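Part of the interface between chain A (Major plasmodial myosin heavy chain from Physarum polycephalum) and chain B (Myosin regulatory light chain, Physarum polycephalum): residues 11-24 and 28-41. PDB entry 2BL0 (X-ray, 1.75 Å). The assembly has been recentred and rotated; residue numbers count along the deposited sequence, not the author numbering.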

ATOM      1  N   GLN A  11     -14.370  24.610  -2.856  1.00  6.12           N
ATOM      2  CA  GLN A  11     -13.848  23.876  -4.015  1.00  6.00           C
ATOM      3  C   GLN A  11     -12.481  23.231  -3.765  1.00  5.32           C
ATOM      4  O   GLN A  11     -12.226  22.087  -4.180  1.00  5.59           O
ATOM      5  CB  GLN A  11     -13.820  24.768  -5.237  1.00  6.51           C
ATOM      6  CG  GLN A  11     -15.258  25.141  -5.672  1.00  7.40           C
ATOM      7  CD  GLN A  11     -15.300  26.309  -6.626  1.00  9.82           C
ATOM      8  OE1 GLN A  11     -14.518  27.243  -6.495  1.00  9.85           O
ATOM      9  NE2 GLN A  11     -16.216  26.265  -7.581  1.00  9.52           N
ATOM     10  N   ALA A  12     -11.615  23.951  -3.065  1.00  4.78           N
ATOM     11  CA  ALA A  12     -10.296  23.431  -2.749  1.00  4.53           C
ATOM     12  C   ALA A  12     -10.430  22.248  -1.819  1.00  3.66           C
ATOM     13  O   ALA A  12      -9.762  21.237  -1.981  1.00  3.28           O
ATOM     14  CB  ALA A  12      -9.422  24.519  -2.137  1.00  4.29           C
ATOM     15  N   ALA A  13     -11.327  22.340  -0.840  1.00  4.22           N
ATOM     16  CA  ALA A  13     -11.441  21.252   0.124  1.00  4.21           C
ATOM     17  C   ALA A  13     -12.146  20.056  -0.514  1.00  4.66           C
ATOM     18  O   ALA A  13     -11.855  18.908  -0.179  1.00  5.21           O
ATOM     19  CB  ALA A  13     -12.159  21.713   1.359  1.00  4.83           C
ATOM     20  N   ALA A  14     -13.032  20.342  -1.470  1.00  4.72           N
ATOM     21  CA  ALA A  14     -13.764  19.298  -2.198  1.00  4.06           C
ATOM     22  C   ALA A  14     -12.813  18.498  -3.082  1.00  4.46           C
ATOM     23  O   ALA A  14     -12.831  17.268  -3.076  1.00  4.41           O
ATOM     24  CB  ALA A  14     -14.868  19.914  -3.039  1.00  4.23           C
ATOM     25  N   ARG A  15     -11.960  19.191  -3.827  1.00  4.62           N
ATOM     26  CA  ARG A  15     -10.921  18.510  -4.593  1.00  6.03           C
ATOM     27  C   ARG A  15     -10.045  17.663  -3.697  1.00  5.55           C
ATOM     28  O   ARG A  15      -9.672  16.542  -4.050  1.00  6.30           O
ATOM     29  CB  ARG A  15     -10.039  19.520  -5.320  1.00  5.76           C
ATOM     30  CG  ARG A  15     -10.657  20.096  -6.551  1.00  8.81           C
ATOM     31  CD  ARG A  15      -9.699  21.033  -7.312  1.00  9.85           C
ATOM     32  NE  ARG A  15     -10.287  21.422  -8.585  1.00 10.93           N
ATOM     33  CZ  ARG A  15     -11.037  22.506  -8.762  1.00  9.90           C
ATOM     34  NH1 ARG A  15     -11.220  23.385  -7.784  1.00 11.28           N
ATOM     35  NH2 ARG A  15     -11.569  22.739  -9.952  1.00 12.01           N
ATOM     36  N   GLY A  16      -9.698  18.190  -2.532  1.00  4.87           N
ATOM     37  CA  GLY A  16      -8.890  17.443  -1.600  1.00  4.59           C
ATOM     38  C   GLY A  16      -9.534  16.125  -1.253  1.00  4.21           C
ATOM     39  O   GLY A  16      -8.886  15.087  -1.285  1.00  4.78           O
ATOM     40  N   TRP A  17     -10.806  16.152  -0.869  1.00  4.04           N
ATOM     41  CA  TRP A  17     -11.523  14.934  -0.504  1.00  4.42           C
ATOM     42  C   TRP A  17     -11.579  13.918  -1.662  1.00  4.58           C
ATOM     43  O   TRP A  17     -11.307  12.739  -1.473  1.00  4.45           O
ATOM     44  CB  TRP A  17     -12.931  15.313  -0.025  1.00  4.19           C
ATOM     45  CG  TRP A  17     -13.777  14.179   0.413  1.00  6.02           C
ATOM     46  CD1 TRP A  17     -13.864  13.652   1.667  1.00  3.97           C
ATOM     47  CD2 TRP A  17     -14.693  13.446  -0.402  1.00  5.37           C
ATOM     48  NE1 TRP A  17     -14.777  12.626   1.677  1.00  5.88           N
ATOM     49  CE2 TRP A  17     -15.296  12.475   0.416  1.00  5.32           C
ATOM     50  CE3 TRP A  17     -15.038  13.490  -1.764  1.00  5.96           C
ATOM     51  CZ2 TRP A  17     -16.240  11.570  -0.069  1.00  6.86           C
ATOM     52  CZ3 TRP A  17     -15.967  12.594  -2.252  1.00  7.45           C
ATOM     53  CH2 TRP A  17     -16.569  11.650  -1.401  1.00  7.89           C
ATOM     54  N   VAL A  18     -11.854  14.390  -2.869  1.00  5.78           N
ATOM     55  CA  VAL A  18     -11.925  13.498  -4.014  1.00  5.99           C
ATOM     56  C   VAL A  18     -10.575  12.813  -4.226  1.00  5.89           C
ATOM     57  O   VAL A  18     -10.532  11.597  -4.406  1.00  5.69           O
ATOM     58  CB  VAL A  18     -12.393  14.223  -5.287  1.00  6.23           C
ATOM     59  CG1 VAL A  18     -12.392  13.272  -6.481  1.00  6.86           C
ATOM     60  CG2 VAL A  18     -13.801  14.747  -5.099  1.00  6.85           C
ATOM     61  N   GLU A  19      -9.488  13.570  -4.156  1.00  6.17           N
ATOM     62  CA  GLU A  19      -8.157  13.013  -4.361  1.00  7.07           C
ATOM     63  C   GLU A  19      -7.751  12.045  -3.233  1.00  7.12           C
ATOM     64  O   GLU A  19      -7.113  11.009  -3.508  1.00  7.58           O
ATOM     65  CB  GLU A  19      -7.098  14.113  -4.504  1.00  7.32           C
ATOM     66  CG  GLU A  19      -7.276  15.030  -5.707  1.00  9.21           C
ATOM     67  CD  GLU A  19      -7.120  14.326  -7.050  1.00 12.25           C
ATOM     68  OE1 GLU A  19      -6.689  13.156  -7.097  1.00  9.99           O
ATOM     69  OE2 GLU A  19      -7.434  14.987  -8.073  1.00 17.82           O
ATOM     70  N   ARG A  20      -8.126  12.356  -1.988  1.00  7.38           N
ATOM     71  CA  ARG A  20      -7.780  11.501  -0.853  1.00  7.57           C
ATOM     72  C   ARG A  20      -8.519  10.186  -0.992  1.00  8.09           C
ATOM     73  O   ARG A  20      -7.970   9.125  -0.679  1.00  8.59           O
ATOM     74  CB  ARG A  20      -8.142  12.133   0.509  1.00  7.54           C
ATOM     75  CG  ARG A  20      -7.212  13.281   0.948  1.00  5.57           C
ATOM     76  CD  ARG A  20      -7.249  13.571   2.439  1.00  6.01           C
ATOM     77  NE  ARG A  20      -8.621  13.699   2.913  1.00  5.67           N
ATOM     78  CZ  ARG A  20      -9.382  14.790   2.761  1.00  4.99           C
ATOM     79  NH1 ARG A  20      -8.916  15.858   2.153  1.00  4.08           N
ATOM     80  NH2 ARG A  20     -10.616  14.822   3.220  1.00  5.26           N
ATOM     81  N   LYS A  21      -9.760  10.269  -1.472  1.00  8.86           N
ATOM     82  CA  LYS A  21     -10.575   9.080  -1.746  1.00  9.37           C
ATOM     83  C   LYS A  21      -9.921   8.201  -2.819  1.00  9.03           C
ATOM     84  O   LYS A  21      -9.773   6.981  -2.642  1.00  9.42           O
ATOM     85  CB  LYS A  21     -11.975   9.481  -2.194  1.00  9.44           C
ATOM     86  CG  LYS A  21     -12.848   8.287  -2.593  1.00 11.45           C
ATOM     87  CD  LYS A  21     -14.314   8.659  -2.692  1.00 14.35           C
ATOM     88  CE  LYS A  21     -15.182   7.428  -2.981  1.00 16.48           C
ATOM     89  NZ  LYS A  21     -15.407   7.290  -4.453  1.00 19.44           N
ATOM     90  N   HIS A  22      -9.544   8.825  -3.925  1.00  8.80           N
ATOM     91  CA  HIS A  22      -8.934   8.106  -5.047  1.00  8.56           C
ATOM     92  C   HIS A  22      -7.622   7.488  -4.597  1.00  7.92           C
ATOM     93  O   HIS A  22      -7.300   6.343  -4.951  1.00  7.36           O
ATOM     94  CB  HIS A  22      -8.688   9.053  -6.235  1.00  8.80           C
ATOM     95  CG  HIS A  22      -9.935   9.488  -6.954  1.00 11.36           C
ATOM     96  ND1 HIS A  22      -9.915  10.418  -7.977  1.00 14.62           N
ATOM     97  CD2 HIS A  22     -11.234   9.133  -6.800  1.00 12.76           C
ATOM     98  CE1 HIS A  22     -11.145  10.621  -8.413  1.00 14.14           C
ATOM     99  NE2 HIS A  22     -11.963   9.847  -7.722  1.00 12.98           N
ATOM    100  N   PHE A  23      -6.876   8.242  -3.800  1.00  7.09           N
ATOM    101  CA  PHE A  23      -5.561   7.813  -3.340  1.00  7.73           C
ATOM    102  C   PHE A  23      -5.669   6.634  -2.384  1.00  7.75           C
ATOM    103  O   PHE A  23      -4.864   5.697  -2.442  1.00  6.78           O
ATOM    104  CB  PHE A  23      -4.788   8.959  -2.682  1.00  7.52           C
ATOM    105  CG  PHE A  23      -3.393   8.576  -2.337  1.00  8.60           C
ATOM    106  CD1 PHE A  23      -2.488   8.314  -3.350  1.00  8.14           C
ATOM    107  CD2 PHE A  23      -2.996   8.409  -1.017  1.00  7.45           C
ATOM    108  CE1 PHE A  23      -1.192   7.920  -3.053  1.00  8.72           C
ATOM    109  CE2 PHE A  23      -1.699   8.020  -0.718  1.00  8.68           C
ATOM    110  CZ  PHE A  23      -0.802   7.783  -1.740  1.00 10.59           C
ATOM    111  N   ARG A  24      -6.675   6.620  -1.518  1.00  8.96           N
ATOM    112  CA  ARG A  24      -6.811   5.451  -0.636  1.00 10.27           C
ATOM    113  C   ARG A  24      -6.922   4.181  -1.479  1.00 10.08           C
ATOM    114  O   ARG A  24      -6.270   3.187  -1.186  1.00 10.24           O
ATOM    115  CB  ARG A  24      -8.015   5.562   0.286  1.00 10.85           C
ATOM    116  CG  ARG A  24      -8.251   4.287   1.082  1.00 12.32           C
ATOM    117  CD  ARG A  24      -9.392   4.371   2.050  1.00 15.11           C
ATOM    118  NE  ARG A  24      -9.036   5.151   3.231  1.00 17.70           N
ATOM    119  CZ  ARG A  24      -9.892   5.446   4.205  1.00 19.20           C
ATOM    120  NH1 ARG A  24     -11.146   5.001   4.168  1.00 21.44           N
ATOM    121  NH2 ARG A  24      -9.484   6.171   5.228  1.00 19.64           N
TER
ATOM    122  N   GLY B  28      -1.183  19.044  -8.232  1.00  4.99           N
ATOM    123  CA  GLY B  28      -2.319  19.292  -7.370  1.00  4.64           C
ATOM    124  C   GLY B  28      -2.881  18.008  -6.781  1.00  4.57           C
ATOM    125  O   GLY B  28      -3.078  17.912  -5.570  1.00  5.41           O
ATOM    126  N   SER B  29      -3.124  17.020  -7.637  1.00  5.60           N
ATOM    127  CA  SER B  29      -3.666  15.722  -7.218  1.00  5.29           C
ATOM    128  C   SER B  29      -2.792  15.031  -6.188  1.00  4.90           C
ATOM    129  O   SER B  29      -3.281  14.490  -5.208  1.00  3.79           O
ATOM    130  CB  SER B  29      -3.854  14.812  -8.436  1.00  6.92           C
ATOM    131  OG  SER B  29      -4.858  15.361  -9.266  1.00 10.64           O
ATOM    132  N   ALA B  30      -1.484  15.088  -6.407  1.00  4.30           N
ATOM    133  CA  ALA B  30      -0.511  14.465  -5.508  1.00  4.54           C
ATOM    134  C   ALA B  30      -0.468  15.168  -4.143  1.00  4.50           C
ATOM    135  O   ALA B  30      -0.452  14.497  -3.100  1.00  4.28           O
ATOM    136  CB  ALA B  30       0.871  14.434  -6.177  1.00  4.48           C
ATOM    137  N   LEU B  31      -0.456  16.502  -4.133  1.00  4.93           N
ATOM    138  CA  LEU B  31      -0.519  17.271  -2.881  1.00  4.39           C
ATOM    139  C   LEU B  31      -1.799  16.966  -2.118  1.00  4.86           C
ATOM    140  O   LEU B  31      -1.791  16.682  -0.904  1.00  4.04           O
ATOM    141  CB  LEU B  31      -0.432  18.777  -3.155  1.00  3.51           C
ATOM    142  CG  LEU B  31       0.897  19.271  -3.680  1.00  4.85           C
ATOM    143  CD1 LEU B  31       0.702  20.651  -4.244  1.00  3.88           C
ATOM    144  CD2 LEU B  31       1.966  19.249  -2.592  1.00  4.53           C
ATOM    145  N   ARG B  32      -2.911  16.992  -2.844  1.00  4.83           N
ATOM    146  CA  ARG B  32      -4.213  16.725  -2.268  1.00  5.49           C
ATOM    147  C   ARG B  32      -4.325  15.300  -1.701  1.00  5.45           C
ATOM    148  O   ARG B  32      -4.965  15.092  -0.677  1.00  5.29           O
ATOM    149  CB  ARG B  32      -5.284  16.967  -3.315  1.00  6.03           C
ATOM    150  CG  ARG B  32      -5.480  18.428  -3.602  1.00  5.91           C
ATOM    151  CD  ARG B  32      -6.234  18.724  -4.886  1.00  7.41           C
ATOM    152  NE  ARG B  32      -6.248  20.165  -5.110  1.00  6.46           N
ATOM    153  CZ  ARG B  32      -6.124  20.770  -6.286  1.00  7.13           C
ATOM    154  NH1 ARG B  32      -6.000  20.081  -7.427  1.00  7.69           N
ATOM    155  NH2 ARG B  32      -6.102  22.087  -6.321  1.00  7.28           N
ATOM    156  N   SER B  33      -3.674  14.347  -2.368  1.00  5.44           N
ATOM    157  CA  SER B  33      -3.671  12.958  -1.946  1.00  6.82           C
ATOM    158  C   SER B  33      -3.142  12.813  -0.527  1.00  6.41           C
ATOM    159  O   SER B  33      -3.581  11.915   0.196  1.00  6.25           O
ATOM    160  CB  SER B  33      -2.845  12.081  -2.904  1.00  6.69           C
ATOM    161  OG  SER B  33      -3.488  11.967  -4.170  1.00  9.69           O
ATOM    162  N   LEU B  34      -2.203  13.684  -0.157  1.00  6.13           N
ATOM    163  CA  LEU B  34      -1.530  13.682   1.137  1.00  6.28           C
ATOM    164  C   LEU B  34      -2.037  14.761   2.129  1.00  6.72           C
ATOM    165  O   LEU B  34      -1.364  15.092   3.112  1.00  5.84           O
ATOM    166  CB  LEU B  34      -0.025  13.826   0.936  1.00  6.92           C
ATOM    167  CG  LEU B  34       0.644  12.629   0.234  1.00  8.03           C
ATOM    168  CD1 LEU B  34       2.126  12.867   0.136  1.00  9.63           C
ATOM    169  CD2 LEU B  34       0.359  11.336   0.950  1.00  9.65           C
ATOM    170  N   GLY B  35      -3.219  15.309   1.867  1.00  7.01           N
ATOM    171  CA  GLY B  35      -3.894  16.134   2.844  1.00  7.26           C
ATOM    172  C   GLY B  35      -3.557  17.608   2.885  1.00  6.87           C
ATOM    173  O   GLY B  35      -3.758  18.259   3.920  1.00  7.04           O
ATOM    174  N   LYS B  36      -3.071  18.149   1.780  1.00  5.64           N
ATOM    175  CA  LYS B  36      -2.947  19.586   1.631  1.00  5.96           C
ATOM    176  C   LYS B  36      -3.750  20.061   0.409  1.00  5.88           C
ATOM    177  O   LYS B  36      -3.733  19.454  -0.652  1.00  5.93           O
ATOM    178  CB  LYS B  36      -1.482  19.988   1.559  1.00  6.64           C
ATOM    179  CG  LYS B  36      -0.817  19.926   2.917  1.00  6.87           C
ATOM    180  CD  LYS B  36       0.621  20.396   2.918  1.00  7.90           C
ATOM    181  CE  LYS B  36       1.286  20.030   4.260  1.00  9.62           C
ATOM    182  NZ  LYS B  36       2.501  20.893   4.592  1.00  8.79           N
ATOM    183  N   ASN B  37      -4.466  21.162   0.592  1.00  5.98           N
ATOM    184  CA  ASN B  37      -5.524  21.613  -0.314  1.00  5.73           C
ATOM    185  C   ASN B  37      -5.267  23.012  -0.898  1.00  6.25           C
ATOM    186  O   ASN B  37      -5.885  23.989  -0.484  1.00  5.98           O
ATOM    187  CB  ASN B  37      -6.849  21.700   0.444  1.00  5.79           C
ATOM    188  CG  ASN B  37      -7.393  20.354   0.875  1.00  4.70           C
ATOM    189  OD1 ASN B  37      -6.933  19.295   0.428  1.00  6.67           O
ATOM    190  ND2 ASN B  37      -8.397  20.392   1.766  1.00  4.89           N
ATOM    191  N   PRO B  38      -4.410  23.117  -1.908  1.00  5.76           N
ATOM    192  CA  PRO B  38      -4.195  24.404  -2.551  1.00  5.74           C
ATOM    193  C   PRO B  38      -5.427  24.822  -3.338  1.00  5.08           C
ATOM    194  O   PRO B  38      -6.100  23.983  -3.947  1.00  4.96           O
ATOM    195  CB  PRO B  38      -3.031  24.125  -3.509  1.00  5.12           C
ATOM    196  CG  PRO B  38      -3.125  22.723  -3.782  1.00  5.50           C
ATOM    197  CD  PRO B  38      -3.641  22.043  -2.553  1.00  6.16           C
ATOM    198  N   THR B  39      -5.688  26.115  -3.363  1.00  5.06           N
ATOM    199  CA  THR B  39      -6.670  26.657  -4.296  1.00  5.23           C
ATOM    200  C   THR B  39      -6.019  26.649  -5.668  1.00  5.07           C
ATOM    201  O   THR B  39      -4.806  26.452  -5.778  1.00  3.55           O
ATOM    202  CB  THR B  39      -7.079  28.067  -3.921  1.00  5.55           C
ATOM    203  OG1 THR B  39      -5.960  28.955  -4.061  1.00  7.05           O
ATOM    204  CG2 THR B  39      -7.495  28.159  -2.446  1.00  5.86           C
ATOM    205  N   ASN B  40      -6.820  26.888  -6.708  1.00  5.85           N
ATOM    206  CA  ASN B  40      -6.307  26.961  -8.067  1.00  6.23           C
ATOM    207  C   ASN B  40      -5.250  28.042  -8.194  1.00  6.40           C
ATOM    208  O   ASN B  40      -4.254  27.846  -8.889  1.00  5.45           O
ATOM    209  CB  ASN B  40      -7.416  27.277  -9.072  1.00  6.91           C
ATOM    210  CG  ASN B  40      -8.281  26.089  -9.388  1.00  7.02           C
ATOM    211  OD1 ASN B  40      -8.277  25.072  -8.676  1.00 11.24           O
ATOM    212  ND2 ASN B  40      -9.059  26.217 -10.471  1.00 10.03           N
ATOM    213  N   ALA B  41      -5.503  29.194  -7.548  1.00  7.05           N
ATOM    214  CA  ALA B  41      -4.577  30.338  -7.546  1.00  7.28           C
ATOM    215  C   ALA B  41      -3.226  29.962  -6.951  1.00  6.97           C
ATOM    216  O   ALA B  41      -2.168  30.232  -7.529  1.00  7.58           O
ATOM    217  CB  ALA B  41      -5.181  31.505  -6.732  1.00  8.14           C
TER
HETATM  218  O   HOH W   1      -7.285  21.638  -2.986  1.00 27.01           O
HETATM  219  O   HOH W   2     -10.592  18.290   2.030  1.00 23.02           O
HETATM  220  O   HOH W   3      -9.073  24.294  -5.877  1.00 27.71           O
HETATM  221  O   HOH W   4      -5.244  10.993  -5.987  1.00 31.22           O
HETATM  222  O   HOH W   5      -7.270  17.492  -7.919  1.00 37.35           O
HETATM  223  O   HOH W   6      -6.467  16.740   0.992  1.00 24.60           O

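The heavy-chain segment is a continuous helix, and the light chain meets it with one helix, the loop that follows and the start of the next helix. The axes of the chain A helix and the first chain B helix cross at -80°, 8.0 Å apart at closest approach, and the two stretches bury 697 Å² between them.

At A12(A), the small side chain points toward the loop, with CB 3.8 Å from P38(B) O; the CA atoms of A12(A) and T39(B) are 5.1 Å apart. Water 1 receives a hydrogen bond from R32(B) NE and donates to A12(A) O and P38(B) O; R32(B) NH2 also donates to P38(B) O (3.0 Å), bracing the loop against its own helix. Water 2 donates to A13(A) O and accepts from R20(A) NH1 and N37(B) ND2.

R15(A) lays its aliphatic portion against a guanidinium face, with CD 3.7 Å from R32(B) CZ. Its own guanidinium has N40(B) OD1 over one face, and water 3 links the two residues, weakly at the arginine.

G16(A) gives room for N37(B): its CA lies 3.4 Å from N37(B) OD1, and a CB there would fall 2.1 Å from that oxygen.

E19(A) supplies the one direct hydrogen bond between the stretches, a weak one from S29(B) OG to E19(A) OE2 (2.9 Å). Its carboxylate reaches R32(B) NH1 through water 5, while water 4 sits among E19(A) O, E19(A) OE1 and S33(B) OG, within hydrogen-bonding distance of all three.

R20(A) packs its CG 3.3 Å from R32(B) O. From R20(A) NH1, water 6 extends polar contact to R32(B) O and N37(B) OD1. Finally, F23(A) closes the contact: its CG makes a carbon-carbon van der Waals contact with S33(B) CB (3.6 Å), and its CE2 packs in apolar fashion 4.2 Å from L34(B) CD2.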